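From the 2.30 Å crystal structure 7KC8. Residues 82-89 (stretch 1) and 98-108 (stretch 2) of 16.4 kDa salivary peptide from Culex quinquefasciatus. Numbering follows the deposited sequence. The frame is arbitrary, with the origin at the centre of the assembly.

Stretch 1 (82-89) TDANVWKV
Stretch 2 98-108: ISNVKYQECLV

Stretch 1 runs as loop from Thr82 and ends in a strand that includes Trp87 to Val89. Stretch 2 begins with strand Ile98 to Asn100, turns through Val101 to Gln104, and returns as a strand through Cys106 to Val108. Strands 87-89 and 98-100 are antiparallel neighbours, with 158° between their directions. All strand residues have extended phi/psi, for example -129/131 at Trp87 and -140/137 at Ser99. Val101 and Lys102 turn tightly, at -67/-47 and -58/-43; Gln104 is left-handed, at 52/55.

The register pairs Trp87 with Asn100, Lys88 with Ser99, and Val89 with Ile98, at CA-CA distances of 4.7, 4.9 and 4.5 Å. Lys88 and Ser99 form the hydrogen-bonded pair. Lys88 N donates to Ser99 O at 2.6 Å, and Ser99 N donates to Lys88 O at 2.8 Å. Val101 N extends the ladder to Val86 O at 3.2 Å, nearly straight at 174°. The non-hydrogen-bonded positions bring CA-H groups to carbonyls: Trp87 CA lies 3.4 Å from Ser99 O, and Ile98 CA 3.1 Å from Lys88 O. Within stretch 2, Leu107 N donates to Ile98 O (2.8 Å) and Asn100 N to Glu105 O (2.9 Å), so strand 98-100 is bonded on both edges.

Asn100 (chi1 t, chi2 -95°) ties the loops together. Asn100 ND2 donates to Ala84 O at 3.0 Å. Asn100 OD1 accepts from Tyr103 N at 3.0 Å, bracing the turn. Water 1 accepts from Val86 N at 3.3 Å and from Lys102 N at 3.1 Å, bridging the stretches. Ala84 N donates to Thr82 OG1 at 3.1 Å.

Trp87, Val89, Ile98 and Asn100 share one face of the sheet. Trp87 (m, chi2 89°) points its CA-to-CB bond to this face, and the end of its side chain comes nearer stretch 2. Asn100 ND2 lies over one face of the ring. Trp87 CE3 meets Ile98 CG2 at 3.7 Å, and Trp87 CH2 meets Leu107 CD1 at 3.9 Å. Ile98 is m,t; Leu107 is t,p. Val89 CG2 packs on Ile98 CG2 at 4.1 Å. These contacts are apolar, between buried residues. Lys88 and Ser99, both t, occupy the other face, with Lys88 CB 4.3 Å from Ser99 CB.

In the loops, Val86 CG1 packs on Val101 CG2 at 3.7 Å, an apolar contact; both valines are t. Ala84 CB meets Tyr103 CE2 at 3.8 Å, also apolar, with Tyr103 m. Lys102 is extended, all t. Lys102 NZ stands 4.4 Å from Asp83 OD2, opposite in charge but beyond a salt bridge, and makes a weak hydrogen bond to Tyr103 OH at 3.4 Å.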

# COMPACT_ATOMS: atom_id res chain seq x y z
N THR A 82 9.03 7.51 -10.17
CA THR A 82 9.63 6.50 -9.32
C THR A 82 9.61 5.16 -10.04
O THR A 82 8.79 4.92 -10.93
CB THR A 82 8.92 6.37 -7.98
OG1 THR A 82 9.56 5.35 -7.21
CG2 THR A 82 7.45 6.00 -8.19
N ASP A 83 10.53 4.31 -9.61
CA ASP A 83 10.68 2.95 -10.08
C ASP A 83 10.12 1.92 -9.10
O ASP A 83 10.11 0.72 -9.41
CB ASP A 83 12.18 2.67 -10.31
CG ASP A 83 12.40 1.62 -11.36
OD1 ASP A 83 11.37 1.14 -11.90
OD2 ASP A 83 13.58 1.29 -11.66
N ALA A 84 9.68 2.36 -7.92
CA ALA A 84 9.36 1.46 -6.81
C ALA A 84 7.88 1.53 -6.45
O ALA A 84 7.51 1.45 -5.27
CB ALA A 84 10.23 1.78 -5.59
N ASN A 85 7.03 1.70 -7.46
CA ASN A 85 5.61 1.91 -7.28
C ASN A 85 4.78 0.74 -7.82
O ASN A 85 3.57 0.89 -8.01
CB ASN A 85 5.18 3.21 -7.95
CG ASN A 85 5.44 3.20 -9.45
OD1 ASN A 85 5.97 2.23 -10.01
ND2 ASN A 85 5.06 4.28 -10.11
N VAL A 86 5.43 -0.39 -8.09
CA VAL A 86 4.77 -1.58 -8.62
C VAL A 86 4.75 -2.62 -7.51
O VAL A 86 5.76 -2.84 -6.84
CB VAL A 86 5.50 -2.12 -9.86
CG1 VAL A 86 4.95 -3.49 -10.24
CG2 VAL A 86 5.37 -1.14 -11.04
N TRP A 87 3.59 -3.26 -7.31
CA TRP A 87 3.36 -4.12 -6.15
C TRP A 87 2.85 -5.48 -6.58
O TRP A 87 1.91 -5.57 -7.39
CB TRP A 87 2.36 -3.49 -5.20
CG TRP A 87 2.82 -2.19 -4.68
CD1 TRP A 87 2.61 -0.96 -5.24
CD2 TRP A 87 3.61 -1.98 -3.50
NE1 TRP A 87 3.20 0.01 -4.46
CE2 TRP A 87 3.82 -0.58 -3.40
CE3 TRP A 87 4.14 -2.83 -2.52
CZ2 TRP A 87 4.54 -0.02 -2.34
CZ3 TRP A 87 4.86 -2.26 -1.47
CH2 TRP A 87 5.06 -0.87 -1.39
N LYS A 88 3.46 -6.53 -6.04
CA LYS A 88 2.93 -7.87 -6.19
C LYS A 88 1.86 -8.08 -5.13
O LYS A 88 2.05 -7.72 -3.96
CB LYS A 88 4.05 -8.91 -6.03
CG LYS A 88 3.65 -10.32 -6.35
CD LYS A 88 4.85 -11.24 -6.25
N VAL A 89 0.70 -8.58 -5.55
CA VAL A 89 -0.44 -8.78 -4.66
C VAL A 89 -0.93 -10.19 -4.90
O VAL A 89 -1.36 -10.52 -6.01
CB VAL A 89 -1.56 -7.75 -4.91
CG1 VAL A 89 -2.74 -7.99 -3.99
CG2 VAL A 89 -1.04 -6.33 -4.72
N ILE A 98 1.26 -8.55 0.11
CA ILE A 98 1.67 -7.55 -0.85
C ILE A 98 3.17 -7.40 -0.75
O ILE A 98 3.73 -7.36 0.35
CB ILE A 98 0.99 -6.19 -0.58
CG1 ILE A 98 -0.53 -6.36 -0.54
CG2 ILE A 98 1.42 -5.17 -1.64
CD1 ILE A 98 -1.25 -5.19 0.12
N SER A 99 3.83 -7.29 -1.90
CA SER A 99 5.27 -7.17 -1.91
C SER A 99 5.71 -6.16 -2.96
O SER A 99 5.21 -6.17 -4.09
CB SER A 99 5.93 -8.51 -2.20
OG SER A 99 7.32 -8.36 -2.23
N ASN A 100 6.67 -5.31 -2.59
CA ASN A 100 7.23 -4.39 -3.56
C ASN A 100 8.12 -5.14 -4.54
O ASN A 100 9.05 -5.84 -4.14
CB ASN A 100 8.02 -3.29 -2.85
CG ASN A 100 8.62 -2.30 -3.82
OD1 ASN A 100 9.78 -2.43 -4.23
ND2 ASN A 100 7.81 -1.32 -4.22
N VAL A 101 7.86 -4.98 -5.84
CA VAL A 101 8.60 -5.74 -6.84
C VAL A 101 10.08 -5.32 -6.88
O VAL A 101 10.97 -6.17 -6.87
CB VAL A 101 7.93 -5.60 -8.22
CG1 VAL A 101 8.80 -6.24 -9.34
CG2 VAL A 101 6.51 -6.20 -8.18
N LYS A 102 10.36 -4.02 -6.91
CA LYS A 102 11.74 -3.55 -7.09
C LYS A 102 12.67 -4.10 -6.01
O LYS A 102 13.81 -4.50 -6.31
CB LYS A 102 11.81 -2.02 -7.08
CG LYS A 102 13.21 -1.53 -7.46
CD LYS A 102 13.41 -0.04 -7.26
CE LYS A 102 14.65 0.43 -8.04
NZ LYS A 102 15.11 1.75 -7.55
N TYR A 103 12.23 -4.09 -4.76
CA TYR A 103 13.06 -4.49 -3.63
C TYR A 103 12.71 -5.85 -3.04
O TYR A 103 13.41 -6.30 -2.13
CB TYR A 103 12.98 -3.43 -2.53
CG TYR A 103 13.43 -2.06 -2.98
CD1 TYR A 103 14.75 -1.83 -3.32
CD2 TYR A 103 12.53 -1.00 -3.04
CE1 TYR A 103 15.17 -0.58 -3.73
CE2 TYR A 103 12.95 0.25 -3.44
CZ TYR A 103 14.27 0.45 -3.79
OH TYR A 103 14.69 1.69 -4.20
N GLN A 104 11.65 -6.50 -3.50
CA GLN A 104 11.25 -7.82 -3.00
C GLN A 104 11.14 -7.82 -1.47
O GLN A 104 11.75 -8.63 -0.78
CB GLN A 104 12.23 -8.89 -3.48
CG GLN A 104 12.17 -9.17 -4.98
N GLU A 105 10.34 -6.90 -0.96
CA GLU A 105 10.10 -6.75 0.49
C GLU A 105 8.60 -6.71 0.71
O GLU A 105 7.93 -6.14 -0.10
CB GLU A 105 10.73 -5.47 1.03
CG GLU A 105 12.08 -5.64 1.64
CD GLU A 105 12.89 -4.36 1.62
OE1 GLU A 105 14.03 -4.41 1.21
OE2 GLU A 105 12.34 -3.34 1.99
N CYS A 106 8.14 -7.25 1.81
CA CYS A 106 6.70 -7.34 2.10
C CYS A 106 6.14 -6.02 2.61
O CYS A 106 6.79 -5.38 3.40
CB CYS A 106 6.42 -8.41 3.15
SG CYS A 106 7.33 -9.93 2.85
N LEU A 107 4.98 -5.65 2.12
CA LEU A 107 4.32 -4.48 2.71
C LEU A 107 3.72 -4.93 4.04
O LEU A 107 3.13 -6.00 4.12
CB LEU A 107 3.27 -3.91 1.78
CG LEU A 107 2.66 -2.64 2.33
CD1 LEU A 107 3.63 -1.49 2.22
CD2 LEU A 107 1.36 -2.34 1.62
N VAL A 108 3.85 -4.07 5.03
CA VAL A 108 3.45 -4.41 6.41
C VAL A 108 3.15 -3.11 7.17
O VAL A 108 3.60 -2.07 6.76
CB VAL A 108 4.67 -5.13 6.99
CG1 VAL A 108 5.32 -4.43 8.16
CG2 VAL A 108 4.47 -6.61 7.20
O HOH W 1 8.35 -1.67 -7.34